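Local coordinates for protein beta-phosphoglucomutase (Bacteroides vulgatus, PDB 3DV9) that probably interconverts beta-glucose 1-phosphate and glucose 6-phosphate as a magnesium-dependent phosphoglucomutase of the haloacid dehalogenase superfamily, at residues Leu23-Leu34 and Leu125-Ser133; Pro182-Asn190 and Ala201-Thr210. All coordinates share one frame; numbering follows the deposited sequence. Where two conformers were deposited one is given.

Interaction 1: Leu23-Leu34 and Leu125-Ser133; sequences LKAVLFDMDGVL and LTPMVVTGS. With MG (magnesium ion), chain B; PO4 (phosphate ion), chain C.
Leu27 and Met128 (modelled as selenomethionine) lie side by side on one face of the sheet and point the same way. Leu27 CD1 rests 3.7 Å from Met128 SE. On the other face Val129 uses both its methyls: CG1 meets Met30 CB and CG2 meets Leu34 CD1, each at 3.9 Å. Phe28 has CG anti to its carbonyl carbon (chi1 -72°), which sets an edge of the ring near Met128 O. At the start of the strands Leu23 and Leu125 cross at about a right angle, CD2 of Leu23 against CD1 of Leu125.

Five backbone hydrogen bonds tie strands 25-29 and 126-130. Phe28 N to Met128 O is the shortest, 2.8 Å. The strands run parallel, their axes 30° apart. They are neighbours in the central parallel sheet of the HAD Rossmann-like fold. Asp29, Asp31 and Val33 fit the HAD signature DxDx(T/V) at the C-terminal end of the first strand region. Asp29 OD2 and Asp31 O both bind magnesium, the latter at 2.3 Å. Asp31 N points to a site modelled both as phosphate O1 and as a water, probably filled alternately. The phosphate also sits too close to Asp29 OD1, so its bonds are doubtful.

Thr131 and Ser133 line the same end. Thr131 OG1 accepts from Ser133 N at 2.9 Å, an ST turn that helps orient the threonine side chain. The Met30 chain, also selenomethionine, bends at its last torsion (chi3 70°) and lays CE 3.6 Å from Ser133 CB.

Further out, Lys165 forms a salt bridge with Asp29 OD1 and also bonds Val130 O. Ser37 holds Asp31 OD1. Helix 113-122 packs on Phe28 and Leu34, while helix 169-178 packs on Leu27 and Val130.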
ATOM      1  N   LEU A  23      15.490   9.270  -8.998  1.00 21.77           N
ATOM      2  CA  LEU A  23      14.871   8.019  -8.630  1.00 21.58           C
ATOM      3  C   LEU A  23      15.877   6.942  -8.206  1.00 20.91           C
ATOM      4  O   LEU A  23      16.787   6.590  -8.983  1.00 21.02           O
ATOM      5  CB  LEU A  23      14.003   7.510  -9.776  1.00 21.98           C
ATOM      6  CG  LEU A  23      13.176   6.264  -9.436  1.00 23.31           C
ATOM      7  CD1 LEU A  23      12.222   6.512  -8.298  1.00 25.59           C
ATOM      8  CD2 LEU A  23      12.352   5.803 -10.644  1.00 23.56           C
ATOM      9  N   LYS A  24      15.712   6.436  -6.972  1.00 19.36           N
ATOM     10  CA  LYS A  24      16.562   5.362  -6.466  0.50 19.03           C
ATOM     11  C   LYS A  24      15.757   4.179  -5.949  1.00 18.84           C
ATOM     12  O   LYS A  24      16.274   3.073  -5.850  1.00 18.32           O
ATOM     13  CB  LYS A  24      17.481   5.888  -5.359  0.50 19.52           C
ATOM     14  CG  LYS A  24      18.307   7.075  -5.806  0.50 20.19           C
ATOM     15  CD  LYS A  24      19.396   7.398  -4.812  0.50 21.76           C
ATOM     16  CE  LYS A  24      20.133   8.691  -5.214  0.50 23.03           C
ATOM     17  NZ  LYS A  24      21.102   8.518  -6.335  0.50 22.69           N
ATOM     18  N   ALA A  25      14.518   4.435  -5.562  1.00 18.14           N
ATOM     19  CA  ALA A  25      13.738   3.418  -4.859  1.00 18.23           C
ATOM     20  C   ALA A  25      12.270   3.473  -5.272  1.00 18.48           C
ATOM     21  O   ALA A  25      11.730   4.542  -5.577  1.00 19.14           O
ATOM     22  CB  ALA A  25      13.846   3.660  -3.300  1.00 18.51           C
ATOM     23  N   VAL A  26      11.614   2.318  -5.212  1.00 18.02           N
ATOM     24  CA  VAL A  26      10.170   2.231  -5.497  1.00 17.68           C
ATOM     25  C   VAL A  26       9.556   1.416  -4.364  1.00 18.33           C
ATOM     26  O   VAL A  26       9.901   0.245  -4.158  1.00 17.90           O
ATOM     27  CB  VAL A  26       9.826   1.619  -6.900  1.00 17.73           C
ATOM     28  CG1 VAL A  26       8.283   1.743  -7.187  1.00 17.84           C
ATOM     29  CG2 VAL A  26      10.620   2.303  -8.031  1.00 18.06           C
ATOM     30  N   LEU A  27       8.676   2.081  -3.611  1.00 18.00           N
ATOM     31  CA  LEU A  27       8.085   1.555  -2.384  1.00 18.17           C
ATOM     32  C   LEU A  27       6.721   1.020  -2.708  1.00 18.11           C
ATOM     33  O   LEU A  27       5.803   1.788  -3.000  1.00 18.35           O
ATOM     34  CB  LEU A  27       7.941   2.682  -1.328  1.00 18.18           C
ATOM     35  CG  LEU A  27       9.211   3.036  -0.563  1.00 22.29           C
ATOM     36  CD1 LEU A  27      10.510   2.810  -1.277  1.00 20.26           C
ATOM     37  CD2 LEU A  27       9.103   4.442   0.110  1.00 19.63           C
ATOM     38  N   PHE A  28       6.580  -0.306  -2.682  1.00 15.93           N
ATOM     39  CA  PHE A  28       5.305  -0.959  -3.041  1.00 17.20           C
ATOM     40  C   PHE A  28       4.472  -1.335  -1.852  1.00 17.30           C
ATOM     41  O   PHE A  28       4.904  -2.097  -0.953  1.00 16.71           O
ATOM     42  CB  PHE A  28       5.571  -2.246  -3.807  1.00 17.56           C
ATOM     43  CG  PHE A  28       6.054  -2.035  -5.191  1.00 18.72           C
ATOM     44  CD1 PHE A  28       5.135  -2.072  -6.251  1.00 19.68           C
ATOM     45  CD2 PHE A  28       7.403  -1.813  -5.456  1.00 17.97           C
ATOM     46  CE1 PHE A  28       5.556  -1.883  -7.582  1.00 20.02           C
ATOM     47  CE2 PHE A  28       7.849  -1.607  -6.789  1.00 18.14           C
ATOM     48  CZ  PHE A  28       6.930  -1.664  -7.844  1.00 16.46           C
ATOM     49  N   ASP A  29       3.220  -0.887  -1.869  1.00 17.79           N
ATOM     50  CA  ASP A  29       2.281  -1.546  -1.001  1.00 18.01           C
ATOM     51  C   ASP A  29       2.164  -3.064  -1.343  1.00 18.65           C
ATOM     52  O   ASP A  29       2.437  -3.481  -2.485  1.00 17.75           O
ATOM     53  CB  ASP A  29       0.924  -0.863  -1.151  1.00 18.86           C
ATOM     54  CG  ASP A  29      -0.111  -1.487  -0.312  1.00 22.47           C
ATOM     55  OD1 ASP A  29       0.152  -1.644   0.904  1.00 24.48           O
ATOM     56  OD2 ASP A  29      -1.159  -1.855  -0.870  1.00 25.21           O
HETATM   57  N   MSE A  30       1.788  -3.910  -0.369  1.00 17.82           N
HETATM   58  CA  MSE A  30       1.626  -5.337  -0.696  1.00 18.38           C
HETATM   59  C   MSE A  30       0.211  -5.773  -1.164  1.00 17.92           C
HETATM   60  O   MSE A  30       0.003  -6.208  -2.292  1.00 19.12           O
HETATM   61  CB  MSE A  30       2.079  -6.231   0.464  1.00 17.79           C
HETATM   62  CG  MSE A  30       2.113  -7.703   0.019  1.00 17.45           C
HETATM   63 SE   MSE A  30       2.748  -8.841   1.439  0.70 21.30          SE
HETATM   64  CE  MSE A  30       1.189  -8.675   2.629  1.00 22.85           C
ATOM     65  N   ASP A  31      -0.754  -5.683  -0.267  1.00 17.58           N
ATOM     66  CA  ASP A  31      -2.110  -6.168  -0.570  1.00 17.71           C
ATOM     67  C   ASP A  31      -2.798  -5.308  -1.623  1.00 17.71           C
ATOM     68  O   ASP A  31      -2.954  -4.110  -1.444  1.00 18.16           O
ATOM     69  CB  ASP A  31      -2.940  -6.196   0.705  1.00 18.15           C
ATOM     70  CG  ASP A  31      -2.406  -7.188   1.719  1.00 20.01           C
ATOM     71  OD1 ASP A  31      -2.228  -8.370   1.392  1.00 19.85           O
ATOM     72  OD2 ASP A  31      -2.157  -6.754   2.857  1.00 22.57           O
ATOM     73  N   GLY A  32      -3.257  -5.955  -2.708  1.00 16.67           N
ATOM     74  CA  GLY A  32      -3.887  -5.218  -3.787  1.00 17.64           C
ATOM     75  C   GLY A  32      -2.921  -4.541  -4.745  1.00 19.45           C
ATOM     76  O   GLY A  32      -3.349  -3.795  -5.631  1.00 20.39           O
ATOM     77  N   VAL A  33      -1.610  -4.782  -4.567  1.00 17.51           N
ATOM     78  CA  VAL A  33      -0.595  -4.225  -5.495  1.00 17.27           C
ATOM     79  C   VAL A  33       0.316  -5.354  -5.961  1.00 18.17           C
ATOM     80  O   VAL A  33       0.441  -5.616  -7.171  1.00 19.42           O
ATOM     81  CB  VAL A  33       0.210  -3.080  -4.798  1.00 17.94           C
ATOM     82  CG1 VAL A  33       1.458  -2.689  -5.637  1.00 19.66           C
ATOM     83  CG2 VAL A  33      -0.733  -1.860  -4.534  1.00 20.21           C
ATOM     84  N   LEU A  34       0.963  -6.017  -4.996  1.00 17.85           N
ATOM     85  CA  LEU A  34       1.758  -7.243  -5.257  1.00 17.71           C
ATOM     86  C   LEU A  34       0.927  -8.521  -5.355  1.00 18.44           C
ATOM     87  O   LEU A  34       1.146  -9.328  -6.263  1.00 18.92           O
ATOM     88  CB  LEU A  34       2.906  -7.384  -4.245  1.00 17.97           C
ATOM     89  CG  LEU A  34       3.841  -6.161  -4.210  1.00 18.06           C
ATOM     90  CD1 LEU A  34       4.899  -6.477  -3.147  1.00 20.49           C
ATOM     91  CD2 LEU A  34       4.499  -5.881  -5.588  1.00 16.70           C
ATOM     92  N   LEU A 125      17.461   0.099  -9.461  1.00 19.80           N
ATOM     93  CA  LEU A 125      16.604   0.666  -8.415  1.00 20.67           C
ATOM     94  C   LEU A 125      16.311  -0.333  -7.291  1.00 21.35           C
ATOM     95  O   LEU A 125      16.371  -1.554  -7.483  1.00 21.27           O
ATOM     96  CB  LEU A 125      15.285   1.187  -9.013  1.00 20.15           C
ATOM     97  CG  LEU A 125      15.409   2.228 -10.151  1.00 22.63           C
ATOM     98  CD1 LEU A 125      14.086   2.482 -10.851  1.00 23.38           C
ATOM     99  CD2 LEU A 125      15.959   3.522  -9.607  1.00 23.22           C
ATOM    100  N   THR A 126      15.970   0.202  -6.113  1.00 19.15           N
ATOM    101  CA  THR A 126      15.703  -0.623  -4.944  1.00 18.69           C
ATOM    102  C   THR A 126      14.218  -0.782  -4.675  1.00 19.22           C
ATOM    103  O   THR A 126      13.569   0.178  -4.260  1.00 17.30           O
ATOM    104  CB  THR A 126      16.351   0.013  -3.710  1.00 18.40           C
ATOM    105  OG1 THR A 126      17.757   0.114  -3.948  1.00 18.95           O
ATOM    106  CG2 THR A 126      16.022  -0.811  -2.430  1.00 17.79           C
ATOM    107  N   PRO A 127      13.659  -1.983  -4.944  1.00 20.36           N
ATOM    108  CA  PRO A 127      12.261  -2.158  -4.615  1.00 19.88           C
ATOM    109  C   PRO A 127      12.137  -2.390  -3.095  1.00 19.21           C
ATOM    110  O   PRO A 127      13.015  -3.016  -2.492  1.00 19.09           O
ATOM    111  CB  PRO A 127      11.872  -3.426  -5.403  1.00 21.22           C
ATOM    112  CG  PRO A 127      13.041  -3.749  -6.302  1.00 21.71           C
ATOM    113  CD  PRO A 127      14.222  -3.188  -5.587  1.00 20.80           C
HETATM  114  N   MSE A 128      11.071  -1.868  -2.494  1.00 19.01           N
HETATM  115  CA  MSE A 128      10.801  -2.121  -1.070  1.00 18.73           C
HETATM  116  C   MSE A 128       9.331  -2.475  -0.946  1.00 19.51           C
HETATM  117  O   MSE A 128       8.516  -2.059  -1.781  1.00 19.62           O
HETATM  118  CB  MSE A 128      11.125  -0.888  -0.192  1.00 19.50           C
HETATM  119  CG  MSE A 128      12.560  -0.345  -0.388  1.00 18.54           C
HETATM  120 SE   MSE A 128      12.951   1.078   0.906  0.70 19.08          SE
HETATM  121  CE  MSE A 128      12.771   0.016   2.538  1.00 18.74           C
ATOM    122  N   VAL A 129       9.010  -3.233   0.087  1.00 19.29           N
ATOM    123  CA  VAL A 129       7.597  -3.537   0.423  1.00 19.22           C
ATOM    124  C   VAL A 129       7.226  -2.795   1.682  1.00 18.68           C
ATOM    125  O   VAL A 129       7.996  -2.799   2.645  1.00 18.11           O
ATOM    126  CB  VAL A 129       7.352  -5.041   0.639  1.00 21.16           C
ATOM    127  CG1 VAL A 129       5.860  -5.280   0.940  1.00 19.22           C
ATOM    128  CG2 VAL A 129       7.758  -5.799  -0.551  1.00 23.90           C
ATOM    129  N   VAL A 130       6.046  -2.154   1.673  1.00 17.94           N
ATOM    130  CA  VAL A 130       5.521  -1.411   2.834  1.00 18.91           C
ATOM    131  C   VAL A 130       4.066  -1.813   3.114  1.00 20.55           C
ATOM    132  O   VAL A 130       3.150  -1.455   2.354  1.00 22.56           O
ATOM    133  CB  VAL A 130       5.569   0.097   2.603  1.00 19.04           C
ATOM    134  CG1 VAL A 130       5.019   0.836   3.862  1.00 15.83           C
ATOM    135  CG2 VAL A 130       6.979   0.547   2.213  1.00 17.92           C
ATOM    136  N   THR A 131       3.844  -2.536   4.204  1.00 19.14           N
ATOM    137  CA  THR A 131       2.521  -3.156   4.400  1.00 19.20           C
ATOM    138  C   THR A 131       2.042  -2.991   5.814  1.00 19.41           C
ATOM    139  O   THR A 131       2.847  -2.996   6.746  1.00 19.34           O
ATOM    140  CB  THR A 131       2.514  -4.645   3.945  1.00 18.56           C
ATOM    141  OG1 THR A 131       1.203  -5.193   4.128  1.00 18.45           O
ATOM    142  CG2 THR A 131       3.532  -5.461   4.739  1.00 19.06           C
ATOM    143  N   GLY A 132       0.734  -2.751   5.925  1.00 19.83           N
ATOM    144  CA  GLY A 132       0.038  -2.696   7.195  1.00 21.54           C
ATOM    145  C   GLY A 132      -0.329  -4.104   7.594  1.00 21.58           C
ATOM    146  O   GLY A 132      -0.949  -4.317   8.638  1.00 22.11           O
ATOM    147  N   SER A 133       0.065  -5.065   6.752  1.00 22.21           N
ATOM    148  CA  SER A 133      -0.218  -6.474   7.003  1.00 22.69           C
ATOM    149  C   SER A 133       0.685  -7.001   8.105  1.00 22.48           C
ATOM    150  O   SER A 133       1.853  -6.612   8.200  1.00 22.67           O
ATOM    151  CB  SER A 133      -0.016  -7.315   5.739  1.00 22.44           C
ATOM    152  OG  SER A 133      -0.785  -8.502   5.784  1.00 23.08           O
TER
HETATM  153 MG    MG B 301      -3.237  -2.143  -0.377  1.00 15.35          MG
HETATM  154  P   PO4 C 302      -1.765  -3.181   2.607  0.60 21.61           P
HETATM  155  O1  PO4 C 302      -0.514  -3.881   2.117  0.60 21.89           O
HETATM  156  O2  PO4 C 302      -2.705  -2.890   1.470  0.60 22.69           O
HETATM  157  O3  PO4 C 302      -1.405  -1.874   3.320  0.60 23.70           O
HETATM  158  O4  PO4 C 302      -2.508  -4.020   3.639  0.60 19.22           O
HETATM  159  O   HOH W   1      18.795   2.031  -5.433  1.00 28.35           O
HETATM  160  O   HOH W   2      -0.087  -4.400   2.186  0.40 15.73           O
HETATM  161  O   HOH W   3      -0.824  -1.908   4.013  0.40 21.85           O
HETATM  162  O   HOH W   4      -2.895  -2.408   1.683  0.40 22.55           O
HETATM  163  O   HOH W   5      -3.097   0.015   0.664  1.00 20.62           O

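Interaction 2: Pro182-Asn190 and Ala201-Thr210. With MG (magnesium ion), chain B.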
ATOM      1  N   PRO A 182      12.913  11.866   0.285  1.00 25.17           N
ATOM      2  CA  PRO A 182      11.574  11.714  -0.297  1.00 24.03           C
ATOM      3  C   PRO A 182      11.525  11.888  -1.816  1.00 23.78           C
ATOM      4  O   PRO A 182      10.716  11.225  -2.471  1.00 23.46           O
ATOM      5  CB  PRO A 182      10.748  12.787   0.418  1.00 24.37           C
ATOM      6  CG  PRO A 182      11.513  12.995   1.751  1.00 25.30           C
ATOM      7  CD  PRO A 182      12.937  12.938   1.316  1.00 24.95           C
ATOM      8  N   ASN A 183      12.399  12.728  -2.365  1.00 22.72           N
ATOM      9  CA  ASN A 183      12.463  12.938  -3.822  1.00 21.66           C
ATOM     10  C   ASN A 183      13.309  11.873  -4.573  1.00 19.99           C
ATOM     11  O   ASN A 183      13.634  12.049  -5.746  1.00 21.63           O
ATOM     12  CB  ASN A 183      12.984  14.337  -4.150  1.00 21.00           C
ATOM     13  CG  ASN A 183      14.435  14.498  -3.792  1.00 23.41           C
ATOM     14  OD1 ASN A 183      14.851  14.139  -2.685  1.00 23.79           O
ATOM     15  ND2 ASN A 183      15.222  15.069  -4.725  1.00 25.51           N
ATOM     16  N   GLU A 184      13.669  10.795  -3.891  1.00 19.84           N
ATOM     17  CA  GLU A 184      14.401   9.663  -4.495  1.00 20.81           C
ATOM     18  C   GLU A 184      13.531   8.411  -4.603  1.00 20.20           C
ATOM     19  O   GLU A 184      14.020   7.332  -4.932  1.00 18.99           O
ATOM     20  CB  GLU A 184      15.684   9.343  -3.696  1.00 21.23           C
ATOM     21  CG  GLU A 184      16.725  10.467  -3.745  1.00 21.67           C
ATOM     22  CD  GLU A 184      17.920  10.251  -2.803  1.00 23.31           C
ATOM     23  OE1 GLU A 184      17.818   9.459  -1.832  1.00 23.58           O
ATOM     24  OE2 GLU A 184      18.955  10.907  -3.040  1.00 25.52           O
ATOM     25  N   ALA A 185      12.260   8.541  -4.222  1.00 20.29           N
ATOM     26  CA  ALA A 185      11.358   7.393  -4.177  1.00 20.29           C
ATOM     27  C   ALA A 185       9.995   7.660  -4.844  1.00 20.01           C
ATOM     28  O   ALA A 185       9.614   8.817  -5.085  1.00 19.10           O
ATOM     29  CB  ALA A 185      11.167   6.923  -2.721  1.00 19.58           C
ATOM     30  N   LEU A 186       9.314   6.552  -5.190  1.00 19.32           N
ATOM     31  CA  LEU A 186       7.899   6.559  -5.589  0.60 19.30           C
ATOM     32  C   LEU A 186       7.138   5.651  -4.609  1.00 18.41           C
ATOM     33  O   LEU A 186       7.672   4.652  -4.146  1.00 18.67           O
ATOM     34  CB  LEU A 186       7.732   5.947  -6.994  0.60 20.14           C
ATOM     35  CG  LEU A 186       7.995   6.709  -8.292  0.60 22.27           C
ATOM     36  CD1 LEU A 186       9.253   7.482  -8.256  0.60 25.34           C
ATOM     37  CD2 LEU A 186       7.939   5.757  -9.490  0.60 19.62           C
ATOM     38  N   VAL A 187       5.891   5.996  -4.306  1.00 17.52           N
ATOM     39  CA  VAL A 187       5.013   5.105  -3.552  1.00 16.73           C
ATOM     40  C   VAL A 187       3.995   4.541  -4.550  1.00 17.61           C
ATOM     41  O   VAL A 187       3.420   5.284  -5.334  1.00 17.68           O
ATOM     42  CB  VAL A 187       4.286   5.850  -2.406  1.00 16.60           C
ATOM     43  CG1 VAL A 187       3.106   5.009  -1.848  1.00 17.75           C
ATOM     44  CG2 VAL A 187       5.286   6.229  -1.289  1.00 18.00           C
ATOM     45  N   ILE A 188       3.827   3.231  -4.523  1.00 15.89           N
ATOM     46  CA  ILE A 188       2.801   2.558  -5.384  1.00 17.25           C
ATOM     47  C   ILE A 188       1.723   2.007  -4.458  1.00 17.21           C
ATOM     48  O   ILE A 188       1.949   1.040  -3.722  1.00 17.19           O
ATOM     49  CB  ILE A 188       3.425   1.432  -6.226  1.00 16.68           C
ATOM     50  CG1 ILE A 188       4.725   1.886  -6.916  1.00 18.97           C
ATOM     51  CG2 ILE A 188       2.377   0.898  -7.243  1.00 16.68           C
ATOM     52  CD1 ILE A 188       4.508   3.115  -7.837  1.00 17.10           C
ATOM     53  N   GLU A 189       0.538   2.626  -4.520  1.00 17.10           N
ATOM     54  CA  GLU A 189      -0.551   2.358  -3.584  1.00 17.05           C
ATOM     55  C   GLU A 189      -1.870   2.068  -4.306  1.00 17.19           C
ATOM     56  O   GLU A 189      -2.092   2.577  -5.422  1.00 18.05           O
ATOM     57  CB  GLU A 189      -0.705   3.547  -2.628  1.00 18.96           C
ATOM     58  CG  GLU A 189       0.084   3.286  -1.350  1.00 18.12           C
ATOM     59  CD  GLU A 189      -0.636   2.267  -0.385  1.00 21.01           C
ATOM     60  OE1 GLU A 189      -1.695   1.669  -0.757  1.00 19.57           O
ATOM     61  OE2 GLU A 189      -0.129   2.054   0.744  1.00 22.51           O
ATOM     62  N   ASN A 190      -2.775   1.335  -3.636  1.00 17.41           N
ATOM     63  CA  ASN A 190      -4.083   1.036  -4.278  1.00 17.08           C
ATOM     64  C   ASN A 190      -5.280   1.448  -3.416  1.00 17.89           C
ATOM     65  O   ASN A 190      -6.411   1.263  -3.854  1.00 18.43           O
ATOM     66  CB  ASN A 190      -4.208  -0.467  -4.582  1.00 16.89           C
ATOM     67  CG  ASN A 190      -4.295  -1.294  -3.303  1.00 18.85           C
ATOM     68  OD1 ASN A 190      -3.501  -1.102  -2.390  1.00 20.57           O
ATOM     69  ND2 ASN A 190      -5.303  -2.123  -3.194  1.00 20.35           N
ATOM     70  N   ALA A 201       3.803  11.513   3.685  1.00 21.56           N
ATOM     71  CA  ALA A 201       5.246  11.287   3.786  1.00 21.61           C
ATOM     72  C   ALA A 201       6.072  12.147   2.817  1.00 20.71           C
ATOM     73  O   ALA A 201       7.306  12.143   2.886  1.00 22.43           O
ATOM     74  CB  ALA A 201       5.582   9.812   3.570  1.00 21.54           C
ATOM     75  N   GLY A 202       5.380  12.884   1.953  1.00 20.37           N
ATOM     76  CA  GLY A 202       5.964  13.771   0.953  1.00 20.14           C
ATOM     77  C   GLY A 202       6.689  13.101  -0.198  1.00 20.16           C
ATOM     78  O   GLY A 202       7.574  13.716  -0.819  1.00 20.47           O
ATOM     79  N   ILE A 203       6.247  11.882  -0.533  1.00 18.77           N
ATOM     80  CA  ILE A 203       6.828  11.098  -1.643  1.00 20.63           C
ATOM     81  C   ILE A 203       5.811  11.097  -2.771  1.00 19.88           C
ATOM     82  O   ILE A 203       4.618  11.005  -2.523  1.00 19.39           O
ATOM     83  CB  ILE A 203       7.073   9.626  -1.236  1.00 21.05           C
ATOM     84  CG1 ILE A 203       7.866   9.548   0.100  1.00 20.50           C
ATOM     85  CG2 ILE A 203       7.699   8.784  -2.418  1.00 19.30           C
ATOM     86  CD1 ILE A 203       7.766   8.166   0.791  1.00 21.75           C
ATOM     87  N   PHE A 204       6.315  11.204  -3.992  1.00 19.44           N
ATOM     88  CA  PHE A 204       5.500  11.159  -5.185  1.00 18.70           C
ATOM     89  C   PHE A 204       4.723   9.836  -5.141  1.00 19.56           C
ATOM     90  O   PHE A 204       5.299   8.771  -5.019  1.00 18.40           O
ATOM     91  CB  PHE A 204       6.386  11.287  -6.434  1.00 19.68           C
ATOM     92  CG  PHE A 204       5.604  11.363  -7.712  1.00 18.83           C
ATOM     93  CD1 PHE A 204       5.372  12.613  -8.324  1.00 20.44           C
ATOM     94  CD2 PHE A 204       5.152  10.189  -8.357  1.00 20.86           C
ATOM     95  CE1 PHE A 204       4.642  12.711  -9.504  1.00 20.33           C
ATOM     96  CE2 PHE A 204       4.436  10.286  -9.562  1.00 18.99           C
ATOM     97  CZ  PHE A 204       4.204  11.551 -10.147  1.00 19.22           C
ATOM     98  N   THR A 205       3.396   9.951  -5.177  1.00 18.46           N
ATOM     99  CA  THR A 205       2.523   8.824  -4.862  1.00 18.71           C
ATOM    100  C   THR A 205       1.686   8.446  -6.065  1.00 19.52           C
ATOM    101  O   THR A 205       0.954   9.296  -6.616  1.00 20.11           O
ATOM    102  CB  THR A 205       1.674   9.074  -3.548  1.00 18.47           C
ATOM    103  OG1 THR A 205       2.566   9.139  -2.422  1.00 19.27           O
ATOM    104  CG2 THR A 205       0.638   7.925  -3.312  1.00 20.18           C
ATOM    105  N   ILE A 206       1.780   7.175  -6.469  1.00 18.68           N
ATOM    106  CA  ILE A 206       1.033   6.673  -7.627  1.00 18.49           C
ATOM    107  C   ILE A 206      -0.059   5.739  -7.142  1.00 18.09           C
ATOM    108  O   ILE A 206       0.198   4.715  -6.449  1.00 18.28           O
ATOM    109  CB  ILE A 206       1.973   5.957  -8.654  1.00 17.55           C
ATOM    110  CG1 ILE A 206       2.976   6.936  -9.271  1.00 20.29           C
ATOM    111  CG2 ILE A 206       1.128   5.164  -9.736  1.00 19.15           C
ATOM    112  CD1 ILE A 206       4.129   6.190  -9.942  1.00 22.95           C
ATOM    113  N   ALA A 207      -1.311   6.059  -7.493  1.00 16.48           N
ATOM    114  CA  ALA A 207      -2.415   5.154  -7.200  1.00 18.19           C
ATOM    115  C   ALA A 207      -2.615   4.179  -8.362  1.00 17.54           C
ATOM    116  O   ALA A 207      -2.530   4.545  -9.522  1.00 20.07           O
ATOM    117  CB  ALA A 207      -3.740   5.897  -6.967  1.00 17.98           C
ATOM    118  N   VAL A 208      -2.888   2.939  -8.007  1.00 16.68           N
ATOM    119  CA  VAL A 208      -3.248   1.917  -9.005  1.00 16.86           C
ATOM    120  C   VAL A 208      -4.530   1.311  -8.473  1.00 18.32           C
ATOM    121  O   VAL A 208      -4.547   0.668  -7.394  1.00 17.62           O
ATOM    122  CB  VAL A 208      -2.131   0.814  -9.128  1.00 17.83           C
ATOM    123  CG1 VAL A 208      -2.536  -0.252 -10.171  1.00 19.64           C
ATOM    124  CG2 VAL A 208      -0.717   1.405  -9.425  1.00 19.16           C
ATOM    125  N   ASN A 209      -5.621   1.542  -9.196  1.00 18.03           N
ATOM    126  CA  ASN A 209      -6.940   1.141  -8.696  1.00 17.99           C
ATOM    127  C   ASN A 209      -7.218  -0.325  -9.028  1.00 19.40           C
ATOM    128  O   ASN A 209      -7.675  -0.627 -10.117  1.00 21.89           O
ATOM    129  CB  ASN A 209      -8.068   2.057  -9.206  1.00 18.71           C
ATOM    130  CG  ASN A 209      -9.344   1.839  -8.437  1.00 20.38           C
ATOM    131  OD1 ASN A 209      -9.424   0.888  -7.653  1.00 18.86           O
ATOM    132  ND2 ASN A 209     -10.334   2.704  -8.630  1.00 19.51           N
ATOM    133  N   THR A 210      -7.002  -1.228  -8.065  1.00 18.45           N
ATOM    134  CA  THR A 210      -7.144  -2.640  -8.365  1.00 18.49           C
ATOM    135  C   THR A 210      -8.366  -3.194  -7.682  1.00 19.17           C
ATOM    136  O   THR A 210      -8.575  -4.416  -7.663  1.00 20.20           O
ATOM    137  CB  THR A 210      -5.914  -3.423  -7.846  1.00 18.48           C
ATOM    138  OG1 THR A 210      -5.848  -3.275  -6.417  1.00 19.49           O
ATOM    139  CG2 THR A 210      -4.614  -2.907  -8.496  1.00 18.08           C
TER
HETATM  140 MG    MG B 301      -3.237  -2.143  -0.377  1.00 15.35          MG
HETATM  141  O   HOH W   6       9.042  11.407  -4.681  1.00 17.13           O
HETATM  142  O   HOH W   5      -3.097   0.015   0.664  1.00 20.62           O
HETATM  143  O   HOH W   7      -7.521  -0.803  -5.230  1.00 27.53           O
HETATM  144  O   HOH W   4      -2.895  -2.408   1.683  0.40 22.55           O
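Asn190 CG sits between its backbone N and carbonyl carbon (chi1 67°), and Thr210 OG1 takes the like position (chi1 62°). The two side chains cross at about a right angle, with Asn190 ND2 3.5 Å from Thr210 OG1. Asn190 OD1 binds magnesium at 2.3 Å. Water 7 joins Asn190 O to Thr210 N. Gly32 O is the partner of Thr210 OG1.

Glu189 OE1 accepts from Asn190 N with its anti lone pair and also takes a bond from water 5, a magnesium ligand. Lys165 and Tyr171 hold its other oxygen, so Glu189 acts as a second shell.

Behind the metal the contact is apolar. Ile188 and Ile206 run side by side, their CD1 atoms 3.7 Å apart. On the other face Val187 CG2 meets Ile203 CG2, also at 3.7 Å, and the two side chains cross almost perpendicularly. Four backbone bonds join the strands, among them Ile206 N to Val187 O at 2.7 Å. Helix 192-200 connects strands 185-189 and 204-208 as a beta-alpha-beta crossover of the HAD Rossmann-like core.

Overall arrangement
Interactions 1 and 2 share one parallel sheet, with centres about 9 Å apart. Strands 25-29 and 185-189 are neighbours in it, and the four strands run in the order 126-130, 25-29, 185-189, 204-208. At the start of the strands Lys24 N lies 2.8 Å from Glu184 O. At the other end the two meet on magnesium, where Asp29 OD2 and Asn190 OD1 are 2.9 Å apart as joint ligands. Glu65 completes the protein ligands. Gly32 O and Thr210 OG1, 2.7 Å apart, link the loops after strands 25-29 and 204-208. Lys165 pairs with both Asp29 and Glu189 and so spans the two contacts.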